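Local coordinates for protein dual function macrocyclase-peptidase POPB (Galerina marginata, PDB 5N4B) that cleaves peptides after proline and joins peptide ends into macrocycles, a dual peptidase and macrocyclase activity used in making the amanitin toxins, at residues 274-279 and 287-292; 280-285 and 618-623. The protein carries 1 engineered substitution. All coordinates share one frame; numbering follows the deposited sequence.

Interaction 1: 274-279 and 287-292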
ATOM      1  N   LEU A 274      12.826  17.624 -17.506  1.00 14.45           N
ATOM      2  CA  LEU A 274      12.533  16.218 -17.278  1.00 13.91           C
ATOM      3  C   LEU A 274      13.412  15.754 -16.126  1.00 12.44           C
ATOM      4  O   LEU A 274      14.637  15.921 -16.152  1.00 13.97           O
ATOM      5  CB  LEU A 274      12.853  15.413 -18.537  1.00 16.54           C
ATOM      6  CG  LEU A 274      12.810  13.890 -18.439  1.00 16.97           C
ATOM      7  CD1 LEU A 274      11.442  13.433 -18.146  1.00 20.86           C
ATOM      8  CD2 LEU A 274      13.324  13.299 -19.760  1.00 21.37           C
ATOM      9  N   TYR A 275      12.811  15.096 -15.161  1.00 11.53           N
ATOM     10  CA  TYR A 275      13.516  14.594 -14.009  1.00 11.28           C
ATOM     11  C   TYR A 275      13.560  13.082 -14.018  1.00 13.42           C
ATOM     12  O   TYR A 275      12.556  12.421 -14.342  1.00 14.14           O
ATOM     13  CB  TYR A 275      12.801  15.053 -12.760  1.00 13.89           C
ATOM     14  CG  TYR A 275      12.572  16.543 -12.638  1.00 12.83           C
ATOM     15  CD1 TYR A 275      13.612  17.428 -12.308  1.00 14.52           C
ATOM     16  CD2 TYR A 275      11.317  17.108 -12.836  1.00 12.63           C
ATOM     17  CE1 TYR A 275      13.393  18.773 -12.180  1.00 15.86           C
ATOM     18  CE2 TYR A 275      11.116  18.481 -12.682  1.00 12.63           C
ATOM     19  CZ  TYR A 275      12.170  19.290 -12.356  1.00 13.53           C
ATOM     20  OH  TYR A 275      11.915  20.632 -12.212  1.00 15.97           O
ATOM     21  N   LEU A 276      14.724  12.525 -13.641  1.00 13.70           N
ATOM     22  CA  LEU A 276      14.905  11.085 -13.506  1.00 12.64           C
ATOM     23  C   LEU A 276      15.301  10.754 -12.091  1.00 12.93           C
ATOM     24  O   LEU A 276      16.270  11.314 -11.563  1.00 13.30           O
ATOM     25  CB  LEU A 276      16.001  10.600 -14.441  1.00 14.53           C
ATOM     26  CG  LEU A 276      16.337   9.092 -14.394  1.00 15.12           C
ATOM     27  CD1 LEU A 276      15.278   8.258 -15.033  1.00 14.63           C
ATOM     28  CD2 LEU A 276      17.708   8.830 -15.051  1.00 17.74           C
ATOM     29  N   TYR A 277      14.552   9.850 -11.494  1.00 11.16           N
ATOM     30  CA  TYR A 277      14.857   9.303 -10.190  1.00 10.66           C
ATOM     31  C   TYR A 277      15.386   7.882 -10.379  1.00 13.08           C
ATOM     32  O   TYR A 277      14.939   7.141 -11.270  1.00 12.43           O
ATOM     33  CB  TYR A 277      13.612   9.194  -9.325  1.00 11.48           C
ATOM     34  CG  TYR A 277      12.797  10.468  -9.170  1.00 11.36           C
ATOM     35  CD1 TYR A 277      13.276  11.563  -8.520  1.00 12.38           C
ATOM     36  CD2 TYR A 277      11.509  10.513  -9.622  1.00 13.63           C
ATOM     37  CE1 TYR A 277      12.513  12.696  -8.390  1.00 13.11           C
ATOM     38  CE2 TYR A 277      10.738  11.650  -9.481  1.00 12.02           C
ATOM     39  CZ  TYR A 277      11.244  12.731  -8.845  1.00 11.88           C
ATOM     40  OH  TYR A 277      10.441  13.859  -8.653  1.00 14.14           O
ATOM     41  N   GLN A 278      16.368   7.502  -9.574  1.00 13.04           N
ATOM     42  CA  GLN A 278      16.880   6.134  -9.529  1.00 11.96           C
ATOM     43  C   GLN A 278      16.873   5.592  -8.111  1.00 12.91           C
ATOM     44  O   GLN A 278      17.242   6.295  -7.161  1.00 13.22           O
ATOM     45  CB  GLN A 278      18.296   6.019 -10.065  1.00 14.52           C
ATOM     46  CG  GLN A 278      18.475   6.738 -11.419  1.00 15.34           C
ATOM     47  CD  GLN A 278      19.813   6.525 -12.061  1.00 16.50           C
ATOM     48  OE1 GLN A 278      20.391   5.426 -12.014  1.00 18.06           O
ATOM     49  NE2 GLN A 278      20.322   7.585 -12.659  1.00 17.96           N
ATOM     50  N   PHE A 279      16.472   4.331  -7.990  1.00 14.76           N
ATOM     51  CA  PHE A 279      16.325   3.643  -6.714  1.00 13.93           C
ATOM     52  C   PHE A 279      17.091   2.337  -6.781  1.00 14.23           C
ATOM     53  O   PHE A 279      16.935   1.573  -7.747  1.00 17.84           O
ATOM     54  CB  PHE A 279      14.855   3.341  -6.390  1.00 13.97           C
ATOM     55  CG  PHE A 279      13.940   4.530  -6.531  1.00 14.45           C
ATOM     56  CD1 PHE A 279      13.348   4.799  -7.758  1.00 14.51           C
ATOM     57  CD2 PHE A 279      13.686   5.374  -5.463  1.00 16.05           C
ATOM     58  CE1 PHE A 279      12.484   5.908  -7.918  1.00 16.41           C
ATOM     59  CE2 PHE A 279      12.846   6.504  -5.639  1.00 14.14           C
ATOM     60  CZ  PHE A 279      12.270   6.754  -6.836  1.00 14.94           C
ATOM     61  N   LEU A 287      18.632   8.799  -6.417  1.00 13.87           N
ATOM     62  CA  LEU A 287      19.323   9.752  -7.251  1.00 14.04           C
ATOM     63  C   LEU A 287      18.304  10.664  -7.935  1.00 13.37           C
ATOM     64  O   LEU A 287      17.110  10.354  -8.057  1.00 13.00           O
ATOM     65  CB  LEU A 287      20.174   9.050  -8.335  1.00 16.04           C
ATOM     66  CG  LEU A 287      21.112   7.972  -7.810  1.00 16.54           C
ATOM     67  CD1 LEU A 287      21.983   7.449  -8.937  1.00 16.79           C
ATOM     68  CD2 LEU A 287      21.954   8.419  -6.676  1.00 18.34           C
ATOM     69  N   LEU A 288      18.774  11.807  -8.385  1.00 13.18           N
ATOM     70  CA  LEU A 288      17.933  12.777  -9.071  1.00 13.46           C
ATOM     71  C   LEU A 288      18.776  13.468 -10.130  1.00 14.35           C
ATOM     72  O   LEU A 288      19.737  14.183  -9.810  1.00 15.45           O
ATOM     73  CB  LEU A 288      17.360  13.806  -8.087  1.00 16.09           C
ATOM     74  CG  LEU A 288      16.695  15.044  -8.720  1.00 17.62           C
ATOM     75  CD1 LEU A 288      15.478  14.629  -9.422  1.00 20.07           C
ATOM     76  CD2 LEU A 288      16.426  16.106  -7.669  1.00 21.82           C
ATOM     77  N   TRP A 289      18.434  13.215 -11.392  1.00 13.19           N
ATOM     78  CA  TRP A 289      19.096  13.843 -12.527  1.00 14.07           C
ATOM     79  C   TRP A 289      18.078  14.705 -13.259  1.00 14.42           C
ATOM     80  O   TRP A 289      16.853  14.436 -13.220  1.00 14.79           O
ATOM     81  CB  TRP A 289      19.722  12.824 -13.490  1.00 15.63           C
ATOM     82  CG  TRP A 289      20.823  11.953 -12.929  1.00 15.56           C
ATOM     83  CD1 TRP A 289      21.401  12.010 -11.703  1.00 16.59           C
ATOM     84  CD2 TRP A 289      21.458  10.886 -13.629  1.00 16.98           C
ATOM     85  NE1 TRP A 289      22.361  11.024 -11.589  1.00 17.69           N
ATOM     86  CE2 TRP A 289      22.423  10.335 -12.768  1.00 19.08           C
ATOM     87  CE3 TRP A 289      21.287  10.346 -14.905  1.00 18.52           C
ATOM     88  CZ2 TRP A 289      23.229   9.274 -13.142  1.00 20.43           C
ATOM     89  CZ3 TRP A 289      22.081   9.258 -15.280  1.00 19.86           C
ATOM     90  CH2 TRP A 289      23.059   8.770 -14.401  1.00 20.79           C
ATOM     91  N   VAL A 290      18.560  15.764 -13.909  1.00 15.57           N
ATOM     92  CA  VAL A 290      17.703  16.760 -14.527  1.00 14.49           C
ATOM     93  C   VAL A 290      18.141  16.988 -15.952  1.00 16.68           C
ATOM     94  O   VAL A 290      19.306  17.301 -16.193  1.00 17.49           O
ATOM     95  CB  VAL A 290      17.765  18.097 -13.762  1.00 16.69           C
ATOM     96  CG1 VAL A 290      16.829  19.132 -14.424  1.00 16.69           C
ATOM     97  CG2 VAL A 290      17.408  17.909 -12.293  1.00 20.17           C
ATOM     98  N   ALA A 291      17.213  16.914 -16.878  1.00 16.64           N
ATOM     99  CA  ALA A 291      17.445  17.228 -18.281  1.00 16.91           C
ATOM    100  C   ALA A 291      16.625  18.442 -18.672  1.00 16.52           C
ATOM    101  O   ALA A 291      15.472  18.605 -18.247  1.00 17.38           O
ATOM    102  CB  ALA A 291      17.068  16.087 -19.220  1.00 17.89           C
ATOM    103  N   GLU A 292      17.177  19.266 -19.538  1.00 21.94           N
ATOM    104  CA  GLU A 292      16.441  20.354 -20.152  1.00 21.87           C
ATOM    105  C   GLU A 292      15.780  19.849 -21.430  1.00 22.79           C
ATOM    106  O   GLU A 292      16.432  19.215 -22.279  1.00 27.09           O
ATOM    107  CB  GLU A 292      17.402  21.497 -20.462  1.00 24.84           C
ATOM    108  CG  GLU A 292      17.949  22.181 -19.233  1.00 26.54           C
ATOM    109  CD  GLU A 292      18.761  23.402 -19.567  1.00 44.60           C
ATOM    110  OE1 GLU A 292      19.327  23.432 -20.675  1.00 51.27           O
ATOM    111  OE2 GLU A 292      18.820  24.321 -18.734  1.00 42.62           O
TER
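The carbonyl oxygen of Leu-276 is gripped twice. Trp-289 N gives Leu-276 O a nearly straight hydrogen bond (2.9 Å, 170° at the hydrogen), lying in the carbonyl plane. Leu-288 CA adds a CA-H...O contact to Leu-276 O at 3.3 Å. Leu-276 N in turn donates to Trp-289 O, which makes this a hydrogen-bonded antiparallel pair. Leu-274 with Ala-291 repeats the pattern. Gln-278 with Leu-287 is looser, as the bond from Gln-278 N to Leu-287 O is weak at 3.3 Å. The two strands form a hairpin and are the middle pair of a four-stranded blade of the seven-bladed beta-propeller. Gln-278 runs out extended beyond CG (chi2 -174°). Gln-278 NE2 sits over one face of the Trp-289 indole, 3.4 Å from Trp-289 CZ2, with amide and ring planes 80° apart. Leu-276 CD2 meets the indole, 3.9 Å from Trp-289 CE3. Trp-289 NE1 is hydrogen-bonded to Asn-309 OD1. On the opposite face of the sheet, Leu-288 CD1 rests 3.7 Å from Tyr-277 CE1. Val-290 CG2 comes to the ring edge of Tyr-275, 3.8 Å from its CD1. The Tyr-277 hydroxyl is hydrogen-bonded to Asp-266 and to Ile-317 N, at the blade's own first strand and the next blade.

Interaction 2: 280-285 and 618-623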
ATOM      1  N   LYS A 280      17.854   2.037  -5.760  1.00 15.61           N
ATOM      2  CA  LYS A 280      18.624   0.772  -5.722  1.00 17.72           C
ATOM      3  C   LYS A 280      18.034  -0.288  -4.796  1.00 23.51           C
ATOM      4  O   LYS A 280      18.463  -1.447  -4.868  1.00 25.35           O
ATOM      5  CB  LYS A 280      20.081   1.040  -5.341  1.00 21.51           C
ATOM      6  CG  LYS A 280      20.303   1.568  -3.955  1.00 23.36           C
ATOM      7  CD  LYS A 280      21.781   1.572  -3.627  1.00 30.70           C
ATOM      8  CE  LYS A 280      21.999   2.037  -2.189  1.00 40.15           C
ATOM      9  NZ  LYS A 280      23.469   2.046  -1.868  1.00 44.66           N
ATOM     10  N   ASP A 281      17.092   0.069  -3.943  1.00 20.18           N
ATOM     11  CA  ASP A 281      16.515  -0.781  -2.901  1.00 24.63           C
ATOM     12  C   ASP A 281      15.261  -0.070  -2.376  1.00 25.55           C
ATOM     13  O   ASP A 281      14.765   0.866  -3.025  1.00 21.65           O
ATOM     14  CB  ASP A 281      17.556  -1.022  -1.785  1.00 23.80           C
ATOM     15  CG  ASP A 281      18.033   0.247  -1.101  1.00 25.18           C
ATOM     16  OD1 ASP A 281      17.330   1.252  -1.045  1.00 26.79           O
ATOM     17  OD2 ASP A 281      19.170   0.284  -0.549  1.00 32.80           O
ATOM     18  N   THR A 282      14.720  -0.504  -1.254  1.00 27.79           N
ATOM     19  CA  THR A 282      13.528   0.073  -0.692  1.00 22.79           C
ATOM     20  C   THR A 282      13.747   1.076   0.345  1.00 29.15           C
ATOM     21  O   THR A 282      12.839   1.445   1.062  1.00 33.06           O
ATOM     22  CB  THR A 282      12.607  -1.007  -0.117  1.00 23.67           C
ATOM     23  OG1 THR A 282      13.293  -1.759   0.854  1.00 26.13           O
ATOM     24  CG2 THR A 282      12.151  -1.834  -1.163  1.00 22.65           C
ATOM     25  N   SER A 283      14.972   1.495   0.497  1.00 23.90           N
ATOM     26  CA  SER A 283      15.304   2.507   1.337  1.00 25.37           C
ATOM     27  C   SER A 283      14.766   3.716   0.494  1.00 30.53           C
ATOM     28  O   SER A 283      14.677   3.711  -0.756  1.00 40.45           O
ATOM     29  CB  SER A 283      16.800   2.610   1.640  1.00 26.93           C
ATOM     30  OG  SER A 283      17.450   3.314   0.677  1.00 30.02           O
ATOM     31  N   LYS A 284      14.463   4.685   1.215  1.00 21.22           N
ATOM     32  CA  LYS A 284      13.964   5.900   0.666  1.00 22.20           C
ATOM     33  C   LYS A 284      15.079   6.844   0.192  1.00 28.53           C
ATOM     34  O   LYS A 284      15.028   8.040   0.343  1.00 30.21           O
ATOM     35  CB  LYS A 284      13.145   6.578   1.734  1.00 27.49           C
ATOM     36  CG  LYS A 284      12.007   5.734   2.195  1.00 30.49           C
ATOM     37  CD  LYS A 284      11.029   5.590   1.071  1.00 27.21           C
ATOM     38  CE  LYS A 284       9.913   6.596   1.238  1.00 39.07           C
ATOM     39  NZ  LYS A 284       9.239   7.068   0.018  1.00 44.04           N
ATOM     40  N   LYS A 285      16.077   6.266  -0.414  1.00 17.72           N
ATOM     41  CA  LYS A 285      17.180   7.030  -0.963  1.00 15.50           C
ATOM     42  C   LYS A 285      17.120   6.952  -2.472  1.00 15.36           C
ATOM     43  O   LYS A 285      16.846   5.954  -2.990  1.00 16.81           O
ATOM     44  CB  LYS A 285      18.534   6.552  -0.463  1.00 19.10           C
ATOM     45  CG  LYS A 285      18.765   6.614   1.035  1.00 19.21           C
ATOM     46  CD  LYS A 285      20.120   6.012   1.395  1.00 22.68           C
ATOM     47  CE  LYS A 285      20.432   6.166   2.858  1.00 36.75           C
ATOM     48  NZ  LYS A 285      19.693   5.258   3.750  1.00 48.39           N
ATOM     49  N   GLN A 618      15.231  -9.220  -3.213  1.00 17.91           N
ATOM     50  CA  GLN A 618      16.547  -8.625  -2.999  1.00 16.61           C
ATOM     51  C   GLN A 618      16.450  -7.160  -2.581  1.00 20.49           C
ATOM     52  O   GLN A 618      17.323  -6.646  -1.860  1.00 21.56           O
ATOM     53  CB  GLN A 618      17.418  -8.787  -4.254  1.00 24.33           C
ATOM     54  CG  GLN A 618      17.033  -7.902  -5.394  1.00 40.27           C
ATOM     55  CD  GLN A 618      15.636  -8.185  -5.943  1.00 51.96           C
ATOM     56  OE1 GLN A 618      15.162  -9.352  -5.981  1.00 45.05           O
ATOM     57  NE2 GLN A 618      14.987  -7.123  -6.425  1.00 49.44           N
ATOM     58  N   ALA A 619      15.399  -6.475  -3.010  1.00 18.15           N
ATOM     59  CA  ALA A 619      15.194  -5.074  -2.631  1.00 19.26           C
ATOM     60  C   ALA A 619      14.974  -4.907  -1.148  1.00 21.06           C
ATOM     61  O   ALA A 619      15.142  -3.787  -0.632  1.00 24.03           O
ATOM     62  CB  ALA A 619      14.018  -4.515  -3.394  1.00 20.56           C
ATOM     63  N   TRP A 620      14.608  -5.972  -0.429  1.00 16.60           N
ATOM     64  CA  TRP A 620      14.359  -5.875   1.001  1.00 15.75           C
ATOM     65  C   TRP A 620      15.609  -6.097   1.855  1.00 14.49           C
ATOM     66  O   TRP A 620      15.507  -6.094   3.087  1.00 14.46           O
ATOM     67  CB  TRP A 620      13.290  -6.873   1.433  1.00 15.11           C
ATOM     68  CG  TRP A 620      12.075  -6.903   0.603  1.00 13.56           C
ATOM     69  CD1 TRP A 620      11.545  -5.908  -0.161  1.00 17.16           C
ATOM     70  CD2 TRP A 620      11.245  -8.046   0.431  1.00 14.10           C
ATOM     71  NE1 TRP A 620      10.419  -6.371  -0.803  1.00 17.84           N
ATOM     72  CE2 TRP A 620      10.213  -7.685  -0.446  1.00 14.76           C
ATOM     73  CE3 TRP A 620      11.280  -9.341   0.939  1.00 15.53           C
ATOM     74  CZ2 TRP A 620       9.227  -8.604  -0.837  1.00 15.75           C
ATOM     75  CZ3 TRP A 620      10.319 -10.245   0.552  1.00 17.48           C
ATOM     76  CH2 TRP A 620       9.326  -9.884  -0.325  1.00 16.07           C
ATOM     77  N   ILE A 621      16.764  -6.312   1.253  1.00 15.34           N
ATOM     78  CA  ILE A 621      17.998  -6.339   2.023  1.00 14.85           C
ATOM     79  C   ILE A 621      18.188  -5.043   2.803  1.00 17.40           C
ATOM     80  O   ILE A 621      18.730  -5.064   3.914  1.00 18.17           O
ATOM     81  CB  ILE A 621      19.171  -6.662   1.094  1.00 18.29           C
ATOM     82  CG1 ILE A 621      19.089  -8.142   0.701  1.00 18.46           C
ATOM     83  CG2 ILE A 621      20.478  -6.362   1.772  1.00 22.28           C
ATOM     84  CD1 ILE A 621      20.064  -8.509  -0.438  1.00 22.84           C
ATOM     85  N   SER A 622      17.726  -3.907   2.272  1.00 17.52           N
ATOM     86  CA  SER A 622      17.831  -2.662   3.027  1.00 18.94           C
ATOM     87  C   SER A 622      16.946  -2.665   4.265  1.00 18.32           C
ATOM     88  O   SER A 622      17.160  -1.844   5.165  1.00 18.18           O
ATOM     89  CB  SER A 622      17.479  -1.484   2.133  1.00 23.82           C
ATOM     90  OG  SER A 622      16.208  -1.632   1.591  1.00 21.68           O
ATOM     91  N   GLU A 623      15.955  -3.551   4.333  1.00 14.87           N
ATOM     92  CA  GLU A 623      15.054  -3.691   5.460  1.00 13.19           C
ATOM     93  C   GLU A 623      15.446  -4.770   6.453  1.00 15.72           C
ATOM     94  O   GLU A 623      15.309  -4.569   7.659  1.00 14.93           O
ATOM     95  CB  GLU A 623      13.631  -3.991   4.991  1.00 14.27           C
ATOM     96  CG  GLU A 623      12.577  -3.846   6.074  1.00 15.30           C
ATOM     97  CD  GLU A 623      12.308  -2.388   6.532  1.00 17.10           C
ATOM     98  OE1 GLU A 623      12.793  -1.465   5.858  1.00 17.31           O
ATOM     99  OE2 GLU A 623      11.630  -2.206   7.583  1.00 16.60           O
TER
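Asp-281 holds its CG in the crowded position between the backbone N and the carbonyl carbon (chi1 60°). This brings OD1 back to Ser-283, while OD2 faces Ser-622. Asp-281 OD1 accepts two bonds from Ser-283, so the acid is firmly placed. Asp-281 OD2 packs 3.6 Å from Ser-622 CB. The CB of Thr-282 is directed toward segment 618-623, and this residue makes the largest share of the contact. Thr-282 OG1 lies 3.0 Å from Ser-622 OG, and 3.1 Å separates the same OG1 from Ala-619 O. One hydroxyl thus meets both a side chain and a main-chain carbonyl. Thr-282 N adds a weak hydrogen bond to Ala-619 O at 3.4 Å. The methyl CG2 of Thr-282 comes 4.0 Å from Ala-619 CB and also reaches the edge of the Trp-620 indole at CD1. Ser-283 closes an Asx turn: its N bonds to Asp-281 OD1 at 2.8 Å, from above the carboxylate plane. Ser-283 OG donates to the syn lone pair of Asp-281 OD1 at 2.7 Å. Ser-283 CB lies against Ser-622 CB. The arrangement is a small polar interface where a hairpin loop of the propeller meets the 3-10 turn and helix start of the alpha/beta-hydrolase domain, in the closed form of this enzyme.

The segments alternate along the chain. The 280-285 loop of interaction 2 is most of the turn that joins the two strands of interaction 1. The two contacts have centres about 19 Å apart, yet they touch where Phe-279 CD2 packs 4.1 Å from Lys-285 O. Interaction 1 is buried within a propeller blade and lies away from the catalytic residues. Interaction 2 carries the tip of that same hairpin to the hydrolase domain. There the side chain of Trp-620 is about 7 Å from that of Ala-578, the engineered residue at the charge-relay position, and about 8 Å from that of Asp-662. Of the hairpin, it is Thr-282 that meets the ring edge of this tryptophan.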